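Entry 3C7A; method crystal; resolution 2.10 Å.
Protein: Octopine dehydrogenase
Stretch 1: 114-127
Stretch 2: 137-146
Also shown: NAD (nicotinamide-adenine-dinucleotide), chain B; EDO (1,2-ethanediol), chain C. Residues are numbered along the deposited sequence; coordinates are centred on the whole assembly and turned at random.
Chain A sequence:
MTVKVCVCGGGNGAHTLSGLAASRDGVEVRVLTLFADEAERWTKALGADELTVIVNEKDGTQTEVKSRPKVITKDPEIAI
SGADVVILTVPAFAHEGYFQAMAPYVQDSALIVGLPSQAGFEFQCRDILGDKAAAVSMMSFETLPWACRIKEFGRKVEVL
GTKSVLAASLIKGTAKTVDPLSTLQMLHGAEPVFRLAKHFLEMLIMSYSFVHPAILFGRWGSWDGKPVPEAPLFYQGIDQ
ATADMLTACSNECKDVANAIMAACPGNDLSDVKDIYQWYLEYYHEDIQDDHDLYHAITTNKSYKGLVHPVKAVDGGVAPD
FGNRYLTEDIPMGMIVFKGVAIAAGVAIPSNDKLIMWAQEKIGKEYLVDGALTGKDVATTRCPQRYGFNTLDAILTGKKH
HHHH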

# COMPACT_ATOMS: atom_id res chain seq x y z
N GLY A 114 -1.82 6.72 -6.23
CA GLY A 114 -1.54 5.35 -5.79
C GLY A 114 -2.62 4.78 -4.88
O GLY A 114 -2.86 5.31 -3.79
N LEU A 115 -3.27 3.70 -5.33
CA LEU A 115 -4.43 3.14 -4.62
C LEU A 115 -4.36 1.61 -4.45
O LEU A 115 -4.97 0.87 -5.23
CB LEU A 115 -5.73 3.55 -5.35
CG LEU A 115 -7.11 3.31 -4.71
CD1 LEU A 115 -7.46 4.38 -3.69
CD2 LEU A 115 -8.19 3.22 -5.79
N PRO A 116 -3.62 1.12 -3.43
CA PRO A 116 -2.79 1.85 -2.47
C PRO A 116 -1.32 2.02 -2.92
O PRO A 116 -0.84 1.27 -3.77
CB PRO A 116 -2.86 0.96 -1.22
CG PRO A 116 -3.04 -0.44 -1.76
CD PRO A 116 -3.60 -0.33 -3.16
N SER A 117 -0.64 2.99 -2.33
CA SER A 117 0.73 3.32 -2.74
C SER A 117 1.73 2.33 -2.16
O SER A 117 2.55 1.77 -2.89
CB SER A 117 1.09 4.74 -2.31
OG SER A 117 0.47 5.70 -3.15
N GLN A 118 1.60 1.98 -0.91
CA GLN A 118 2.68 1.43 -0.10
C GLN A 118 3.93 2.40 0.06
O GLN A 118 3.85 3.52 -0.22
CB GLN A 118 3.08 -0.05 -0.53
CG GLN A 118 1.99 -1.14 -0.29
CD GLN A 118 2.39 -2.55 -0.70
OE1 GLN A 118 2.39 -2.88 -1.84
NE2 GLN A 118 2.71 -3.37 0.27
N ALA A 119 5.04 1.91 0.52
CA ALA A 119 6.13 2.74 1.02
C ALA A 119 7.19 2.96 -0.05
O ALA A 119 7.64 2.01 -0.70
CB ALA A 119 6.74 2.12 2.26
N GLY A 120 7.59 4.21 -0.24
CA GLY A 120 8.61 4.55 -1.24
C GLY A 120 8.09 4.97 -2.60
O GLY A 120 8.86 5.09 -3.56
N PHE A 121 6.78 5.21 -2.69
CA PHE A 121 6.08 5.59 -3.93
C PHE A 121 6.64 6.87 -4.56
O PHE A 121 6.88 6.92 -5.77
CB PHE A 121 4.58 5.73 -3.64
CG PHE A 121 3.71 5.83 -4.88
CD1 PHE A 121 3.21 7.07 -5.29
CD2 PHE A 121 3.37 4.70 -5.61
CE1 PHE A 121 2.39 7.17 -6.42
CE2 PHE A 121 2.56 4.79 -6.74
CZ PHE A 121 2.07 6.03 -7.15
N GLU A 122 6.84 7.90 -3.74
CA GLU A 122 7.28 9.22 -4.20
C GLU A 122 8.74 9.26 -4.68
O GLU A 122 9.05 9.96 -5.65
CB GLU A 122 7.04 10.29 -3.13
CG GLU A 122 5.57 10.53 -2.76
CD GLU A 122 5.06 9.64 -1.63
OE1 GLU A 122 5.79 8.73 -1.20
OE2 GLU A 122 3.92 9.87 -1.16
N PHE A 123 9.62 8.54 -3.99
CA PHE A 123 11.04 8.47 -4.37
C PHE A 123 11.24 7.84 -5.76
O PHE A 123 12.07 8.31 -6.54
CB PHE A 123 11.88 7.70 -3.33
CG PHE A 123 11.77 8.22 -1.91
CD1 PHE A 123 11.79 9.59 -1.64
CD2 PHE A 123 11.68 7.33 -0.85
CE1 PHE A 123 11.69 10.06 -0.33
CE2 PHE A 123 11.58 7.79 0.47
CZ PHE A 123 11.59 9.16 0.73
N GLN A 124 10.46 6.79 -6.04
CA GLN A 124 10.52 6.06 -7.31
C GLN A 124 10.04 6.90 -8.50
O GLN A 124 10.66 6.88 -9.57
CB GLN A 124 9.71 4.75 -7.20
CG GLN A 124 9.82 3.82 -8.41
CD GLN A 124 9.07 2.50 -8.22
OE1 GLN A 124 7.90 2.48 -7.83
NE2 GLN A 124 9.75 1.39 -8.50
N CYS A 125 8.94 7.63 -8.30
CA CYS A 125 8.37 8.52 -9.32
C CYS A 125 9.34 9.63 -9.73
O CYS A 125 9.47 9.95 -10.92
CB CYS A 125 7.05 9.12 -8.82
SG CYS A 125 6.10 10.08 -10.05
N ARG A 126 10.03 10.22 -8.75
CA ARG A 126 11.00 11.29 -8.98
C ARG A 126 12.21 10.83 -9.82
O ARG A 126 12.67 11.56 -10.70
CB ARG A 126 11.48 11.88 -7.65
CG ARG A 126 10.51 12.87 -7.00
CD ARG A 126 10.91 13.20 -5.56
NE ARG A 126 10.25 14.41 -5.06
CZ ARG A 126 10.23 14.78 -3.78
NH1 ARG A 126 10.82 14.04 -2.84
NH2 ARG A 126 9.61 15.90 -3.43
N ASP A 127 12.69 9.62 -9.54
CA ASP A 127 13.86 9.06 -10.24
C ASP A 127 13.61 8.79 -11.73
O ASP A 127 14.46 9.09 -12.57
CB ASP A 127 14.32 7.77 -9.54
CG ASP A 127 15.59 7.18 -10.16
OD1 ASP A 127 16.69 7.73 -9.92
OD2 ASP A 127 15.49 6.17 -10.88
N SER A 137 1.36 16.52 -9.85
CA SER A 137 1.04 16.28 -8.43
C SER A 137 1.02 14.78 -8.08
O SER A 137 0.72 13.95 -8.94
CB SER A 137 -0.31 16.91 -8.06
OG SER A 137 -0.27 18.33 -8.12
N MET A 138 1.34 14.45 -6.82
CA MET A 138 1.40 13.05 -6.35
C MET A 138 0.49 12.80 -5.12
O MET A 138 0.64 13.46 -4.09
CB MET A 138 2.86 12.65 -6.05
CG MET A 138 3.81 12.64 -7.28
SD MET A 138 5.57 12.34 -6.94
CE MET A 138 6.10 13.95 -6.34
N MET A 139 -0.43 11.84 -5.24
CA MET A 139 -1.47 11.55 -4.22
C MET A 139 -1.41 10.08 -3.73
O MET A 139 -1.40 9.16 -4.55
CB MET A 139 -2.86 11.86 -4.81
CG MET A 139 -4.02 11.96 -3.82
SD MET A 139 -5.61 12.32 -4.62
CE MET A 139 -6.68 12.59 -3.20
N SER A 140 -1.39 9.87 -2.41
CA SER A 140 -1.20 8.52 -1.81
C SER A 140 -2.24 8.09 -0.76
O SER A 140 -2.35 8.72 0.30
CB SER A 140 0.21 8.40 -1.21
OG SER A 140 1.22 8.52 -2.19
N PHE A 141 -2.97 7.00 -1.04
CA PHE A 141 -4.01 6.46 -0.14
C PHE A 141 -3.51 5.37 0.83
O PHE A 141 -2.55 4.66 0.52
CB PHE A 141 -5.19 5.91 -0.96
CG PHE A 141 -6.14 6.97 -1.47
CD1 PHE A 141 -5.89 7.62 -2.68
CD2 PHE A 141 -7.28 7.32 -0.74
CE1 PHE A 141 -6.77 8.60 -3.15
CE2 PHE A 141 -8.16 8.30 -1.21
CZ PHE A 141 -7.90 8.94 -2.42
N GLU A 142 -4.18 5.23 1.98
CA GLU A 142 -3.73 4.32 3.06
C GLU A 142 -3.95 2.81 2.82
O GLU A 142 -3.12 1.99 3.23
CB GLU A 142 -4.28 4.75 4.44
CG GLU A 142 -5.80 4.68 4.62
CD GLU A 142 -6.27 5.10 6.02
OE1 GLU A 142 -5.67 4.66 7.03
OE2 GLU A 142 -7.25 5.87 6.11
N THR A 143 -5.06 2.46 2.16
CA THR A 143 -5.39 1.06 1.80
C THR A 143 -6.46 1.02 0.70
O THR A 143 -6.90 2.07 0.22
CB THR A 143 -5.79 0.20 3.05
OG1 THR A 143 -5.83 -1.19 2.70
CG2 THR A 143 -7.15 0.63 3.61
N LEU A 144 -6.88 -0.18 0.28
CA LEU A 144 -7.93 -0.34 -0.73
C LEU A 144 -9.33 -0.05 -0.15
O LEU A 144 -9.63 -0.49 0.96
CB LEU A 144 -7.88 -1.75 -1.36
CG LEU A 144 -8.66 -2.02 -2.65
CD1 LEU A 144 -7.98 -1.39 -3.88
CD2 LEU A 144 -8.86 -3.52 -2.88
N PRO A 145 -10.17 0.70 -0.90
CA PRO A 145 -11.52 1.08 -0.45
C PRO A 145 -12.52 -0.07 -0.21
O PRO A 145 -13.45 0.10 0.59
CB PRO A 145 -12.04 1.97 -1.59
CG PRO A 145 -10.81 2.44 -2.30
CD PRO A 145 -9.86 1.29 -2.21
N TRP A 146 -12.34 -1.21 -0.88
CA TRP A 146 -13.29 -2.33 -0.77
C TRP A 146 -12.62 -3.67 -0.45
O TRP A 146 -11.41 -3.85 -0.64
CB TRP A 146 -14.09 -2.50 -2.07
CG TRP A 146 -14.43 -1.23 -2.83
CD1 TRP A 146 -15.51 -0.42 -2.63
CD2 TRP A 146 -13.69 -0.66 -3.92
NE1 TRP A 146 -15.48 0.63 -3.52
CE2 TRP A 146 -14.37 0.50 -4.32
CE3 TRP A 146 -12.50 -1.02 -4.58
CZ2 TRP A 146 -13.92 1.32 -5.37
CZ3 TRP A 146 -12.05 -0.21 -5.62
CH2 TRP A 146 -12.76 0.95 -6.00
PA NAD B . -4.49 -8.89 -7.51
O1A NAD B . -3.73 -10.02 -6.95
O2A NAD B . -5.88 -9.29 -7.82
O5B NAD B . -3.75 -8.32 -8.83
C5B NAD B . -3.39 -9.17 -9.91
C4B NAD B . -2.96 -8.34 -11.11
O4B NAD B . -1.63 -7.87 -10.95
C3B NAD B . -2.97 -9.13 -12.42
O3B NAD B . -4.20 -9.01 -13.10
C2B NAD B . -1.82 -8.53 -13.21
O2B NAD B . -2.26 -7.48 -14.04
C1B NAD B . -0.88 -8.00 -12.15
N9A NAD B . 0.23 -8.97 -11.99
C8A NAD B . 0.24 -10.05 -11.14
N7A NAD B . 1.41 -10.71 -11.29
C5A NAD B . 2.15 -10.07 -12.21
C6A NAD B . 3.42 -10.32 -12.73
N6A NAD B . 4.00 -11.49 -12.49
N1A NAD B . 3.94 -9.47 -13.70
C2A NAD B . 3.21 -8.39 -14.14
N3A NAD B . 1.94 -8.15 -13.62
C4A NAD B . 1.42 -8.97 -12.67
O3 NAD B . -4.44 -7.65 -6.47
PN NAD B . -5.77 -6.93 -5.88
O1N NAD B . -6.58 -7.96 -5.19
O2N NAD B . -6.38 -6.11 -6.95
O5D NAD B . -5.21 -5.95 -4.73
C5D NAD B . -4.27 -4.92 -4.98
C4D NAD B . -3.61 -4.50 -3.67
O4D NAD B . -4.58 -4.13 -2.70
C3D NAD B . -2.77 -5.62 -3.06
O3D NAD B . -1.52 -5.11 -2.66
C2D NAD B . -3.58 -6.08 -1.86
O2D NAD B . -2.74 -6.50 -0.80
C1D NAD B . -4.41 -4.85 -1.49
N1N NAD B . -5.70 -5.18 -0.85
C2N NAD B . -6.60 -6.04 -1.44
C3N NAD B . -7.82 -6.33 -0.81
C7N NAD B . -8.90 -7.07 -1.56
O7N NAD B . -10.02 -7.42 -0.93
N7N NAD B . -8.72 -7.38 -2.93
C4N NAD B . -8.12 -5.73 0.42
C5N NAD B . -7.20 -4.86 1.00
C6N NAD B . -6.00 -4.59 0.35
C1 EDO C . -3.11 1.68 10.10
O1 EDO C . -1.88 1.11 9.63
C2 EDO C . -3.43 2.96 9.33
O2 EDO C . -3.84 2.62 8.00
O HOH W 1 -0.54 2.50 1.19
O HOH W 2 1.86 12.16 -1.31

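What joins the two backbones? Gly114 runs parallel to the strand 137-141 and pairs with Ser140 through two nearly straight hydrogen bonds, Gly114 N to Met139 O at 3.0 Å and Phe141 N to Gly114 O at 3.2 Å. The chain then leaves the sheet, with a cis peptide before Pro116, and helix 121-127 returns roughly antiparallel to the strand at 153°. An ideal CB on Gly114 would fall 2.1 Å from Ser117 OG, so the bare glycine leaves room for that hydroxyl.

How do the polar side chains meet in a buried place? The m rotamers of Ser117 and Ser140 bring their hydroxyls together, OG to OG 3.1 Å, in a hydrogen bond either could donate. Glu122 starts sideways, but chi1 m and chi2 p bend its carboxylate back to the strand, where Glu122 OE2 lies 3.2 Å from Ser140 OG. Water 2 donates to the same Glu122 OE2 at 3.1 Å and, weakly, to Met138 O at 3.3 Å, tying helix to strand.

Why does Leu115 reach the strand when its CB points sideways? Its t, p conformation swings CD1 over one face of the Phe141 ring, 4.0 Å from the centroid, a CH-pi contact. Phe141, at chi1 m and chi2 87°, presents that face, while Leu115 CD1 also packs 4.1 Å from Pro145 CG. Pro116 CB rests 3.9 Å from Thr143 CA, against the backbone, as the Thr143 side chain points away.

Which side chain spans the space between strand and helix? Met138 points toward the helix stretch in an m, t, m conformation that carries the thioether out from the strand to the helix. Its SD lies 3.9 Å from Cys125 SG, which the t rotamer of Cys125 directs to the strand, and Met138 CE comes within 4.4 Å of Arg126 NE.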